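Local structure of regulatory protein (Bacillus megaterium, 4UA1) at residues Q44-D47 / R48-I52; Y121-P124 / I125-T128; F85-L88 / K89-I93. The protein binds mercury(II) as a dimer and probably switches the mercury resistance operon from repression to activation while staying on the DNA. All coordinates share one frame; numbering follows the deposited sequence.

Contact 1: residues Q44-D47 / R48-I52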
loop_
_atom_site.group_PDB
_atom_site.type_symbol
_atom_site.label_atom_id
_atom_site.label_comp_id
_atom_site.label_asym_id
_atom_site.label_seq_id
_atom_site.Cartn_x
_atom_site.Cartn_y
_atom_site.Cartn_z
ATOM N N GLN B 44 5.360 7.684 -29.024
ATOM C CA GLN B 44 4.265 8.286 -28.305
ATOM C C GLN B 44 3.815 7.293 -27.256
ATOM O O GLN B 44 3.124 7.639 -26.308
ATOM C CB GLN B 44 3.133 8.643 -29.258
ATOM C CG GLN B 44 3.625 9.274 -30.518
ATOM C CD GLN B 44 2.535 9.440 -31.540
ATOM O OE1 GLN B 44 1.345 9.324 -31.226
ATOM N NE2 GLN B 44 2.932 9.712 -32.780
ATOM N N THR B 45 4.205 6.045 -27.476
ATOM C CA THR B 45 4.000 4.970 -26.528
ATOM C C THR B 45 5.032 5.094 -25.419
ATOM O O THR B 45 4.765 4.767 -24.267
ATOM C CB THR B 45 4.142 3.600 -27.205
ATOM O OG1 THR B 45 3.193 3.504 -28.267
ATOM C CG2 THR B 45 3.932 2.469 -26.204
ATOM N N VAL B 46 6.225 5.558 -25.783
ATOM C CA VAL B 46 7.261 5.809 -24.801
ATOM C C VAL B 46 6.737 6.859 -23.846
ATOM O O VAL B 46 6.813 6.703 -22.627
ATOM C CB VAL B 46 8.566 6.278 -25.454
ATOM C CG1 VAL B 46 9.561 6.764 -24.396
ATOM C CG2 VAL B 46 9.145 5.160 -26.292
ATOM N N ASP B 47 6.192 7.922 -24.432
ATOM C CA ASP B 47 5.539 9.005 -23.699
ATOM C C ASP B 47 4.335 8.532 -22.864
ATOM O O ASP B 47 4.217 8.897 -21.685
ATOM C CB ASP B 47 5.154 10.122 -24.685
ATOM C CG ASP B 47 6.396 10.820 -25.285
ATOM O OD1 ASP B 47 7.485 10.745 -24.662
ATOM O OD2 ASP B 47 6.299 11.425 -26.375
ATOM N N ARG B 48 3.451 7.724 -23.455
ATOM C CA ARG B 48 2.275 7.258 -22.734
ATOM C C ARG B 48 2.692 6.400 -21.550
ATOM O O ARG B 48 2.091 6.448 -20.479
ATOM C CB ARG B 48 1.324 6.485 -23.636
ATOM C CG ARG B 48 0.070 6.067 -22.889
ATOM C CD ARG B 48 -1.025 5.584 -23.802
ATOM N NE ARG B 48 -1.866 6.708 -24.203
ATOM C CZ ARG B 48 -3.190 6.744 -24.107
ATOM N NH1 ARG B 48 -3.868 5.699 -23.653
ATOM N NH2 ARG B 48 -3.837 7.825 -24.505
ATOM N N LEU B 49 3.731 5.615 -21.751
ATOM C CA LEU B 49 4.260 4.784 -20.700
ATOM C C LEU B 49 4.967 5.601 -19.606
ATOM O O LEU B 49 4.890 5.230 -18.429
ATOM C CB LEU B 49 5.201 3.748 -21.306
ATOM C CG LEU B 49 5.680 2.590 -20.436
ATOM C CD1 LEU B 49 4.495 1.900 -19.861
ATOM C CD2 LEU B 49 6.543 1.614 -21.253
ATOM N N HIS B 50 5.659 6.688 -19.969
ATOM C CA HIS B 50 6.201 7.607 -18.945
ATOM C C HIS B 50 5.072 8.152 -18.101
ATOM O O HIS B 50 5.113 8.103 -16.867
ATOM C CB HIS B 50 6.975 8.789 -19.552
ATOM C CG HIS B 50 8.406 8.485 -19.845
ATOM N ND1 HIS B 50 9.291 8.074 -18.875
ATOM C CD2 HIS B 50 9.101 8.495 -21.009
ATOM C CE1 HIS B 50 10.474 7.859 -19.425
ATOM N NE2 HIS B 50 10.385 8.103 -20.719
ATOM N N PHE B 51 4.064 8.664 -18.807
ATOM C CA PHE B 51 2.891 9.259 -18.205
ATOM C C PHE B 51 2.265 8.272 -17.190
ATOM O O PHE B 51 1.972 8.624 -16.033
ATOM C CB PHE B 51 1.894 9.619 -19.311
ATOM C CG PHE B 51 0.642 10.295 -18.818
ATOM C CD1 PHE B 51 0.688 11.208 -17.771
ATOM C CD2 PHE B 51 -0.582 10.014 -19.398
ATOM C CE1 PHE B 51 -0.461 11.827 -17.312
ATOM C CE2 PHE B 51 -1.737 10.629 -18.952
ATOM C CZ PHE B 51 -1.678 11.531 -17.904
ATOM N N ILE B 52 2.104 7.024 -17.619
ATOM C CA ILE B 52 1.461 6.029 -16.786
ATOM C C ILE B 52 2.317 5.711 -15.562
ATOM O O ILE B 52 1.827 5.685 -14.421
ATOM C CB ILE B 52 1.179 4.758 -17.594
ATOM C CG1 ILE B 52 0.040 5.017 -18.579
ATOM C CG2 ILE B 52 0.818 3.618 -16.681
ATOM C CD1 ILE B 52 -0.045 3.996 -19.661
#

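Contact 2: residues Y121-P124 / I125-T128. With HG (mercury (II) ion), chain D.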
loop_
_atom_site.group_PDB
_atom_site.type_symbol
_atom_site.label_atom_id
_atom_site.label_comp_id
_atom_site.label_asym_id
_atom_site.label_seq_id
_atom_site.Cartn_x
_atom_site.Cartn_y
_atom_site.Cartn_z
ATOM N N TYR B 121 5.726 -8.992 32.323
ATOM C CA TYR B 121 5.172 -9.846 31.263
ATOM C C TYR B 121 3.894 -9.234 30.680
ATOM O O TYR B 121 3.601 -9.396 29.492
ATOM C CB TYR B 121 4.865 -11.246 31.771
ATOM C CG TYR B 121 6.071 -12.100 31.985
ATOM C CD1 TYR B 121 5.954 -13.364 32.565
ATOM C CD2 TYR B 121 7.334 -11.660 31.606
ATOM C CE1 TYR B 121 7.059 -14.164 32.760
ATOM C CE2 TYR B 121 8.452 -12.453 31.804
ATOM C CZ TYR B 121 8.306 -13.705 32.378
ATOM O OH TYR B 121 9.409 -14.503 32.576
ATOM N N GLU B 122 3.113 -8.575 31.529
ATOM C CA GLU B 122 1.851 -8.026 31.074
ATOM C C GLU B 122 2.000 -6.655 30.414
ATOM O O GLU B 122 2.282 -5.649 31.045
ATOM C CB GLU B 122 0.869 -7.994 32.244
ATOM C CG GLU B 122 0.622 -9.396 32.741
ATOM C CD GLU B 122 1.494 -9.857 33.915
ATOM O OE1 GLU B 122 2.521 -9.222 34.254
ATOM O OE2 GLU B 122 1.172 -10.936 34.446
ATOM N N CYS B 123 1.722 -6.623 29.127
ATOM C CA CYS B 123 1.734 -5.385 28.386
ATOM C C CYS B 123 0.317 -5.030 27.968
ATOM O O CYS B 123 -0.335 -5.808 27.270
ATOM C CB CYS B 123 2.638 -5.504 27.169
ATOM S SG CYS B 123 2.436 -4.127 26.098
ATOM N N PRO B 124 -0.181 -3.874 28.435
ATOM C CA PRO B 124 -1.539 -3.407 28.084
ATOM C C PRO B 124 -1.752 -3.320 26.565
ATOM O O PRO B 124 -2.880 -3.464 26.096
ATOM C CB PRO B 124 -1.629 -2.021 28.743
ATOM C CG PRO B 124 -0.604 -2.051 29.848
ATOM C CD PRO B 124 0.521 -2.944 29.336
ATOM N N ILE B 125 -0.672 -3.085 25.815
ATOM C CA ILE B 125 -0.771 -3.050 24.376
ATOM C C ILE B 125 -1.205 -4.434 23.908
ATOM O O ILE B 125 -2.210 -4.588 23.209
ATOM C CB ILE B 125 0.558 -2.672 23.695
ATOM C CG1 ILE B 125 1.058 -1.289 24.141
ATOM C CG2 ILE B 125 0.405 -2.694 22.164
ATOM C CD1 ILE B 125 2.355 -0.830 23.413
ATOM N N ILE B 126 -0.440 -5.445 24.309
ATOM C CA ILE B 126 -0.703 -6.808 23.880
ATOM C C ILE B 126 -2.056 -7.283 24.384
ATOM O O ILE B 126 -2.842 -7.878 23.645
ATOM C CB ILE B 126 0.398 -7.768 24.355
ATOM C CG1 ILE B 126 1.743 -7.370 23.734
ATOM C CG2 ILE B 126 0.045 -9.206 23.974
ATOM C CD1 ILE B 126 2.933 -8.135 24.288
ATOM N N GLU B 127 -2.325 -7.005 25.647
ATOM C CA GLU B 127 -3.592 -7.386 26.214
ATOM C C GLU B 127 -4.728 -6.753 25.439
ATOM O O GLU B 127 -5.688 -7.449 25.101
ATOM C CB GLU B 127 -3.657 -6.991 27.678
ATOM C CG GLU B 127 -2.652 -7.743 28.528
ATOM C CD GLU B 127 -2.571 -7.208 29.937
ATOM O OE1 GLU B 127 -2.076 -7.947 30.808
ATOM O OE2 GLU B 127 -2.971 -6.042 30.168
ATOM N N THR B 128 -4.587 -5.472 25.086
ATOM C CA THR B 128 -5.666 -4.774 24.391
ATOM C C THR B 128 -5.909 -5.356 23.022
ATOM O O THR B 128 -7.049 -5.691 22.677
ATOM C CB THR B 128 -5.398 -3.256 24.218
ATOM O OG1 THR B 128 -5.394 -2.627 25.506
ATOM C CG2 THR B 128 -6.497 -2.625 23.390
HETATM HG HG HG D . 3.391 -2.297 27.451
#

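Contact 3: residues F85-L88 / K89-I93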
loop_
_atom_site.group_PDB
_atom_site.type_symbol
_atom_site.label_atom_id
_atom_site.label_comp_id
_atom_site.label_asym_id
_atom_site.label_seq_id
_atom_site.Cartn_x
_atom_site.Cartn_y
_atom_site.Cartn_z
ATOM N N PHE B 85 -9.161 15.475 -12.729
ATOM C CA PHE B 85 -8.680 14.217 -12.176
ATOM C C PHE B 85 -7.543 14.459 -11.180
ATOM O O PHE B 85 -7.472 13.784 -10.164
ATOM C CB PHE B 85 -8.220 13.260 -13.274
ATOM C CG PHE B 85 -9.350 12.615 -14.051
ATOM C CD1 PHE B 85 -10.313 11.853 -13.400
ATOM C CD2 PHE B 85 -9.433 12.761 -15.439
ATOM C CE1 PHE B 85 -11.350 11.251 -14.105
ATOM C CE2 PHE B 85 -10.458 12.167 -16.157
ATOM C CZ PHE B 85 -11.421 11.406 -15.494
ATOM N N THR B 86 -6.676 15.424 -11.463
ATOM C CA THR B 86 -5.580 15.753 -10.564
ATOM C C THR B 86 -6.123 16.250 -9.216
ATOM O O THR B 86 -5.622 15.844 -8.162
ATOM C CB THR B 86 -4.658 16.852 -11.167
ATOM O OG1 THR B 86 -4.135 16.407 -12.419
ATOM C CG2 THR B 86 -3.518 17.215 -10.225
ATOM N N ILE B 87 -7.145 17.118 -9.251
ATOM C CA ILE B 87 -7.823 17.546 -8.007
ATOM C C ILE B 87 -8.452 16.366 -7.244
ATOM O O ILE B 87 -8.332 16.246 -5.993
ATOM C CB ILE B 87 -8.910 18.589 -8.298
ATOM C CG1 ILE B 87 -8.275 19.957 -8.593
ATOM C CG2 ILE B 87 -9.847 18.738 -7.119
ATOM C CD1 ILE B 87 -9.245 20.934 -9.245
ATOM N N LEU B 88 -9.121 15.481 -7.978
ATOM C CA LEU B 88 -9.701 14.326 -7.316
ATOM C C LEU B 88 -8.581 13.513 -6.680
ATOM O O LEU B 88 -8.783 12.875 -5.654
ATOM C CB LEU B 88 -10.538 13.477 -8.272
ATOM C CG LEU B 88 -11.879 14.091 -8.673
ATOM C CD1 LEU B 88 -12.556 13.207 -9.722
ATOM C CD2 LEU B 88 -12.760 14.286 -7.467
ATOM N N LYS B 89 -7.410 13.519 -7.302
ATOM C CA LYS B 89 -6.288 12.786 -6.756
ATOM C C LYS B 89 -5.773 13.451 -5.473
ATOM O O LYS B 89 -5.496 12.756 -4.490
ATOM C CB LYS B 89 -5.167 12.640 -7.781
ATOM C CG LYS B 89 -3.996 11.760 -7.293
ATOM C CD LYS B 89 -4.433 10.503 -6.496
ATOM C CE LYS B 89 -5.239 9.529 -7.342
ATOM N NZ LYS B 89 -5.623 8.249 -6.636
ATOM N N ILE B 90 -5.652 14.778 -5.485
ATOM C CA ILE B 90 -5.248 15.495 -4.288
ATOM C C ILE B 90 -6.153 15.090 -3.122
ATOM O O ILE B 90 -5.673 14.765 -2.030
ATOM C CB ILE B 90 -5.268 17.033 -4.505
ATOM C CG1 ILE B 90 -4.196 17.437 -5.540
ATOM C CG2 ILE B 90 -5.094 17.808 -3.174
ATOM C CD1 ILE B 90 -4.312 18.901 -6.042
ATOM N N GLU B 91 -7.458 15.067 -3.389
ATOM C CA GLU B 91 -8.449 14.734 -2.371
ATOM C C GLU B 91 -8.341 13.265 -1.921
ATOM O O GLU B 91 -8.502 12.941 -0.724
ATOM C CB GLU B 91 -9.837 15.086 -2.901
ATOM C CG GLU B 91 -10.026 16.615 -2.975
ATOM C CD GLU B 91 -11.276 17.089 -3.736
ATOM O OE1 GLU B 91 -12.127 16.244 -4.104
ATOM O OE2 GLU B 91 -11.401 18.324 -3.961
ATOM N N ASP B 92 -7.994 12.383 -2.858
ATOM C CA ASP B 92 -7.783 10.973 -2.514
ATOM C C ASP B 92 -6.567 10.800 -1.581
ATOM O O ASP B 92 -6.631 10.117 -0.550
ATOM C CB ASP B 92 -7.598 10.134 -3.788
ATOM C CG ASP B 92 -7.588 8.636 -3.510
ATOM O OD1 ASP B 92 -8.540 8.153 -2.863
ATOM O OD2 ASP B 92 -6.635 7.939 -3.930
ATOM N N ILE B 93 -5.465 11.440 -1.940
ATOM C CA ILE B 93 -4.267 11.397 -1.125
ATOM C C ILE B 93 -4.570 11.942 0.257
ATOM O O ILE B 93 -4.044 11.441 1.257
ATOM C CB ILE B 93 -3.104 12.199 -1.748
ATOM C CG1 ILE B 93 -2.796 11.709 -3.170
ATOM C CG2 ILE B 93 -1.866 12.107 -0.859
ATOM C CD1 ILE B 93 -2.401 10.281 -3.243
#

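Contact 1: residues Q44-D47 / R48-I52
His50 sits one helical turn after Val46, and the two side chains lie side by side, pointing the same way. The CB of His50 is 3.5 Å from Asp47 O. A chi1 of -85° sets CG beside the backbone N and carries the ring alongside Val46. His50 CG is 3.7 Å from Val46 O. His50 CD2 comes nearer to Val46 O, at 3.3 Å, and this oxygen meets the ring obliquely. His50 CD2 also touches the methyl group Val46 CG1 at 3.8 Å. Further out, His50 NE2 passes Val46 CG1 at 4.0 Å. The CA of Asp47 lies near the ring plane, at its edge. Four successive backbone bonds of helix 44-57 join 44-47 to 48-51, among them His50 N to Val46 O at 2.9 Å. Arg48 leaves the helix on another side, bends at chi3 and forms a salt bridge with Asp73. Phe51 and Arg48 both touch Leu69 of helix 62-74, within the MerR-type helix-turn-helix region. His50 and Asp47 pack against Met130 of the second subunit. Asp47 OD1 and His50 NE2 are 5.6 Å apart and do not pair. The contact between the side chains of Val46 and His50 is therefore one of van der Waals packing, and between the two segments the hydrogen bonds are all main-chain.

Contact 2: residues Y121-P124 / I125-T128
Cys123, the N-cap of helix 124-130, touches Ile126 in the first turn. SG lies anti to the backbone N of Cys123 (chi1 169°). From there Cys123 SG binds the mercury ion at 2.5 Å and also accepts a weak capping bond from Ile126 N at 3.6 Å. The CB of Cys123 touches Ile126 CD1 at 3.9 Å, so the end of the isoleucine lies against the CB methylene of the cysteine. Ile125 comes from another side, with its CB 3.4 Å from Cys123 SG. Glu122 and Glu127 cross at a slant, their carboxylate planes 63° apart. OE1 of Glu127 meets the CB of Glu122 at 3.3 Å, not its acid group. Thr128 grips Pro124 O twice, through its N and, at 2.7 Å, through OG1. The two donors reach that oxygen from opposite faces of the carbonyl plane. Cys114 completes the mercury site together with Cys79 of the second subunit. Met82 of that subunit packs on both Cys123 and Ile126. The helix start, and to a lesser degree the weak N-H bond, would probably help to stabilise negative charge on the sulfur, which suits a thiolate ligand of mercury.

Contact 3: residues F85-L88 / K89-I93
Glu91 lays its carboxylate beside the branch methyl of Ile87, with OE2 3.5 Å from Ile87 CG2. The two side chains run side by side in the same direction, one helical turn apart. CG2 of Ile87 is placed for this because it lies anti to its backbone N, beside the carbonyl carbon. Glu91 OE1 passes Leu88 CD2 at 3.9 Å, where the leucine and glutamate chains meet at a slant. The aliphatic part of Glu91 rests on the backbone, with CG 3.5 Å from Ile87 O. Ile90 leans back in a similar way and brings CG1 to 3.4 Å from Thr86 O. Its amide makes a regular helix bond to that same oxygen. All of this lies on the long helix 78-112, which in the MerR family pairs with its mate in the other subunit as an antiparallel coiled coil. Consistent with this, Ile90 and Lys89 pack on Leu107 of the second subunit, and Ile87 packs on its Lys111. Lys89 leaves on a different side of the helix. Its chain bends at chi2 (40°) and chi3 (64°), which curls the amine along the helix towards Asp92. Lys89 NZ forms a salt bridge with Asp92 OD2 at 2.9 Å, reaching the oxygen from above the carboxylate plane. The same amine has a salt bridge with Glu64, a hydrogen bond to Gly59 O and a cation-pi contact with Phe60, three residues of the MerR-type helix-turn-helix region.

Within one chain none of the three contacts touches another. Contacts 1 and 3 approach to about 8 Å between nearest atoms. Contact 2 lies at the far end of the long helix, its centre about 40 Å from that of contact 3 and 51 Å from that of contact 1. The dimer brings them together. Ile125 of contact 2 packs on Thr86 of the second subunit, the residue that belongs to contact 3 there. Phe51 of contact 1 likewise packs on Leu129 of the second subunit, just after contact 2 ends. The mercury ion of contact 2 is far from contacts 1 and 3 of this chain. Another bound mercury ion lies about 7 Å from this chain's Thr86 side chain and about 10 Å from its Phe51 side chain.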